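Local coordinates for protein TetR family transcriptional regulator (Mycobacterium smegmatis, PDB 5XS9) that probably binds operator DNA as a TetR-type repressor, BioQ, that regulates genes of biotin metabolism, at the interface of chains A and B. Coordinates in Å, arbitrary orientation; residue numbers count along the deposited sequence, not the author numbering. Chains: chain A/B, TetR family transcriptional regulator.

Contact 1: the interface of chains A and B. Residues chain A 124, 128, 131-132, 185, 188; chain B 176, 180.
The phenyl ring of B:Phe176 is pushed between helix 129-155 and the C-terminal end of chain A, in the kind of C-terminal helix packing through which TetR-family repressors commonly dimerise. Its CG stands anti to the backbone N (chi1 -176°), which carries the ring away from helix 170-186 of chain B and into the partner. The methyl of A:Ala131 comes over one face, its CB 3.8 Å from CD2 of B:Phe176, whereas CA of A:Ala132 lies at the rim, 3.9 Å from CE2. Two successive alanines let a bulky aromatic come right up to the helix backbone. One turn further along, B:Leu180 touches CD2 of A:Leu185 with its own CD2 at 3.8 Å, branched ends crossing at a slant and filling the apolar seam. A:Val124, compact and beta-branched, brings CG1 to 4.2 Å from CZ of B:Phe176. Its CG2 lies above one face of the A:His188 imidazole, displaced toward the rim. That imidazole crosses B:Leu180 at about a right angle; it suits the border because its carbon CE1 can meet the leucine CD2, 3.9 Å away, while NE2 faces the phenylalanine rim. CB of A:Asp128 packs over the same ring face as the A:Ala131 methyl, toward CZ and CE1, 3.8 Å from CZ of B:Phe176. Its methylene is the apolar part; the carboxylate forms the polar rim, OD2 near CE1 and its plane turned 37° from the ring.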
loop_
_atom_site.group_PDB
_atom_site.type_symbol
_atom_site.label_atom_id
_atom_site.label_comp_id
_atom_site.label_asym_id
_atom_site.label_seq_id
_atom_site.Cartn_x
_atom_site.Cartn_y
_atom_site.Cartn_z
ATOM N N VAL A 124 22.695 8.722 6.374
ATOM C CA VAL A 124 22.376 8.514 5.024
ATOM C C VAL A 124 22.933 9.695 4.220
ATOM O O VAL A 124 22.760 10.842 4.570
ATOM C CB VAL A 124 20.818 8.304 4.805
ATOM C CG1 VAL A 124 20.483 8.110 3.354
ATOM C CG2 VAL A 124 20.314 7.055 5.501
ATOM N N ASP A 128 20.786 10.117 -1.085
ATOM C CA ASP A 128 19.926 9.011 -0.821
ATOM C C ASP A 128 18.874 9.352 0.246
ATOM O O ASP A 128 18.049 8.513 0.585
ATOM C CB ASP A 128 20.775 7.859 -0.275
ATOM C CG ASP A 128 21.740 7.241 -1.287
ATOM O OD1 ASP A 128 21.438 7.183 -2.503
ATOM O OD2 ASP A 128 22.781 6.711 -0.792
ATOM N N ALA A 131 15.179 8.838 -1.055
ATOM C CA ALA A 131 14.883 7.420 -1.157
ATOM C C ALA A 131 14.647 6.784 0.262
ATOM O O ALA A 131 13.779 5.940 0.401
ATOM C CB ALA A 131 15.931 6.685 -1.925
ATOM N N ALA A 132 15.462 7.178 1.243
ATOM C CA ALA A 132 15.327 6.702 2.625
ATOM C C ALA A 132 14.004 7.106 3.211
ATOM O O ALA A 132 13.294 6.260 3.762
ATOM C CB ALA A 132 16.462 7.180 3.491
ATOM N N LEU A 185 18.594 2.381 8.883
ATOM C CA LEU A 185 19.114 3.701 8.708
ATOM C C LEU A 185 20.389 3.884 9.499
ATOM O O LEU A 185 21.353 4.459 8.980
ATOM C CB LEU A 185 18.094 4.761 9.076
ATOM C CG LEU A 185 16.881 4.937 8.194
ATOM C CD1 LEU A 185 15.752 5.714 8.801
ATOM C CD2 LEU A 185 17.234 5.563 6.824
ATOM N N HIS A 188 23.785 3.108 8.235
ATOM C CA HIS A 188 24.534 4.169 7.550
ATOM C C HIS A 188 25.467 5.053 8.524
ATOM O O HIS A 188 26.189 5.911 8.090
ATOM C CB HIS A 188 23.543 5.031 6.762
ATOM C CG HIS A 188 23.024 4.351 5.522
ATOM N ND1 HIS A 188 22.241 3.208 5.542
ATOM C CD2 HIS A 188 23.290 4.597 4.223
ATOM C CE1 HIS A 188 22.031 2.817 4.296
ATOM N NE2 HIS A 188 22.651 3.643 3.481
ATOM N N PHE B 176 17.533 0.068 -2.880
ATOM C CA PHE B 176 17.948 0.876 -1.735
ATOM C C PHE B 176 17.045 0.654 -0.507
ATOM O O PHE B 176 17.540 0.504 0.625
ATOM C CB PHE B 176 17.947 2.390 -2.101
ATOM C CG PHE B 176 18.450 3.252 -0.994
ATOM C CD1 PHE B 176 19.831 3.404 -0.789
ATOM C CD2 PHE B 176 17.575 3.778 -0.044
ATOM C CE1 PHE B 176 20.292 4.085 0.313
ATOM C CE2 PHE B 176 18.046 4.482 1.039
ATOM C CZ PHE B 176 19.393 4.671 1.214
ATOM N N LEU B 180 17.822 -1.145 3.261
ATOM C CA LEU B 180 17.587 -0.645 4.620
ATOM C C LEU B 180 16.985 -1.700 5.457
ATOM O O LEU B 180 17.432 -1.922 6.572
ATOM C CB LEU B 180 16.624 0.563 4.699
ATOM C CG LEU B 180 17.158 1.881 4.224
ATOM C CD1 LEU B 180 16.098 2.959 4.153
ATOM C CD2 LEU B 180 18.283 2.361 5.104
#

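Contact 2: the interface of chains A and B. Residues chain A 131-132, 134-135; chain B 173, 176.
A:Arg134 reaches across to B:Gln173 beside the packed helices of this TetR-family dimer contact, where helix 129-155 of chain A faces helix 170-186 of chain B. The close-packed part centres on A:Ala131, whose methyl carbon CB lies 3.4 Å from OE1 of B:Gln173 as well as against B:Phe176. An alanine is small enough here to let the glutamine amide oxygen come close to the helix. B:Gln173 is bent at chi2 (-76°), which turns its amide toward A:Ala131 and the arginine. There NH2 of A:Arg134 donates a hydrogen bond to the amide oxygen OE1 of B:Gln173, 2.7 Å long and fairly straight at the hydrogen. The oxygen lies in the guanidinium plane, but the donor sits above the amide plane, the two flat groups being 44° apart. A long, flexible arginine suits this task, since its planar end can offer several N-H groups along one edge. The other part of the contact is looser and bridged by water. Water 2 is 2.7 Å from the same OE1 of B:Gln173 and also pairs with NE of A:Arg134, so the guanidinium grips the oxygen both directly and through water. Water 1, bonded to water 2, lies 2.8 Å from OG1 of A:Thr135 and makes a longer link to the backbone O of B:Gln173. The threonine hydroxyl donates to the backbone O of A:Ala131 at 2.7 Å, which fixes its orientation and probably leaves its oxygen to accept from water 1.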
loop_
_atom_site.group_PDB
_atom_site.type_symbol
_atom_site.label_atom_id
_atom_site.label_comp_id
_atom_site.label_asym_id
_atom_site.label_seq_id
_atom_site.Cartn_x
_atom_site.Cartn_y
_atom_site.Cartn_z
ATOM N N ALA A 131 15.179 8.838 -1.055
ATOM C CA ALA A 131 14.883 7.420 -1.157
ATOM C C ALA A 131 14.647 6.784 0.262
ATOM O O ALA A 131 13.779 5.940 0.401
ATOM C CB ALA A 131 15.931 6.685 -1.925
ATOM N N ALA A 132 15.462 7.178 1.243
ATOM C CA ALA A 132 15.327 6.702 2.625
ATOM C C ALA A 132 14.004 7.106 3.211
ATOM O O ALA A 132 13.294 6.260 3.762
ATOM C CB ALA A 132 16.462 7.180 3.491
ATOM N N ARG A 134 11.233 8.089 1.529
ATOM C CA ARG A 134 10.179 7.419 0.822
ATOM C C ARG A 134 10.028 5.950 1.251
ATOM O O ARG A 134 8.915 5.424 1.307
ATOM C CB ARG A 134 10.394 7.486 -0.701
ATOM C CG ARG A 134 10.006 8.869 -1.253
ATOM C CD ARG A 134 9.956 8.918 -2.763
ATOM N NE ARG A 134 11.233 8.619 -3.325
ATOM C CZ ARG A 134 12.151 9.526 -3.720
ATOM N NH1 ARG A 134 11.958 10.843 -3.605
ATOM N NH2 ARG A 134 13.298 9.088 -4.227
ATOM N N THR A 135 11.152 5.296 1.541
ATOM C CA THR A 135 11.162 3.929 2.001
ATOM C C THR A 135 10.289 3.776 3.282
ATOM O O THR A 135 9.428 2.873 3.378
ATOM C CB THR A 135 12.588 3.438 2.227
ATOM O OG1 THR A 135 13.318 3.345 0.939
ATOM C CG2 THR A 135 12.547 2.038 2.866
ATOM N N GLN B 173 16.065 2.610 -6.583
ATOM C CA GLN B 173 15.286 3.101 -5.421
ATOM C C GLN B 173 14.684 1.897 -4.650
ATOM O O GLN B 173 14.767 1.844 -3.453
ATOM C CB GLN B 173 14.084 3.906 -5.908
ATOM C CG GLN B 173 14.338 5.165 -6.719
ATOM C CD GLN B 173 14.786 6.287 -5.865
ATOM O OE1 GLN B 173 14.178 6.599 -4.831
ATOM N NE2 GLN B 173 15.832 6.946 -6.303
ATOM N N PHE B 176 17.533 0.068 -2.880
ATOM C CA PHE B 176 17.948 0.876 -1.735
ATOM C C PHE B 176 17.045 0.654 -0.507
ATOM O O PHE B 176 17.540 0.504 0.625
ATOM C CB PHE B 176 17.947 2.390 -2.101
ATOM C CG PHE B 176 18.450 3.252 -0.994
ATOM C CD1 PHE B 176 19.831 3.404 -0.789
ATOM C CD2 PHE B 176 17.575 3.778 -0.044
ATOM C CE1 PHE B 176 20.292 4.085 0.313
ATOM C CE2 PHE B 176 18.046 4.482 1.039
ATOM C CZ PHE B 176 19.393 4.671 1.214
HETATM O O HOH W 1 12.410 3.272 -1.685
HETATM O O HOH W 2 12.239 5.565 -3.280
#

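Contact 1 and contact 2 are neighbouring parts of one surface, the centres of their C-alpha atoms about 6 Å apart, and both include A:Ala131, A:Ala132 and B:Phe176. Helix 129-155 of chain A and helix 170-186 of chain B run through both, so the apolar packing of contact 1 passes directly into the hydrated polar edge of contact 2. Two-fold symmetry repeats the pair with the chains exchanged. The combination probably secures both the stability and the register of a dimer that, as in other TetR-family proteins, would hold two DNA-binding domains at a spacing suited to an operator.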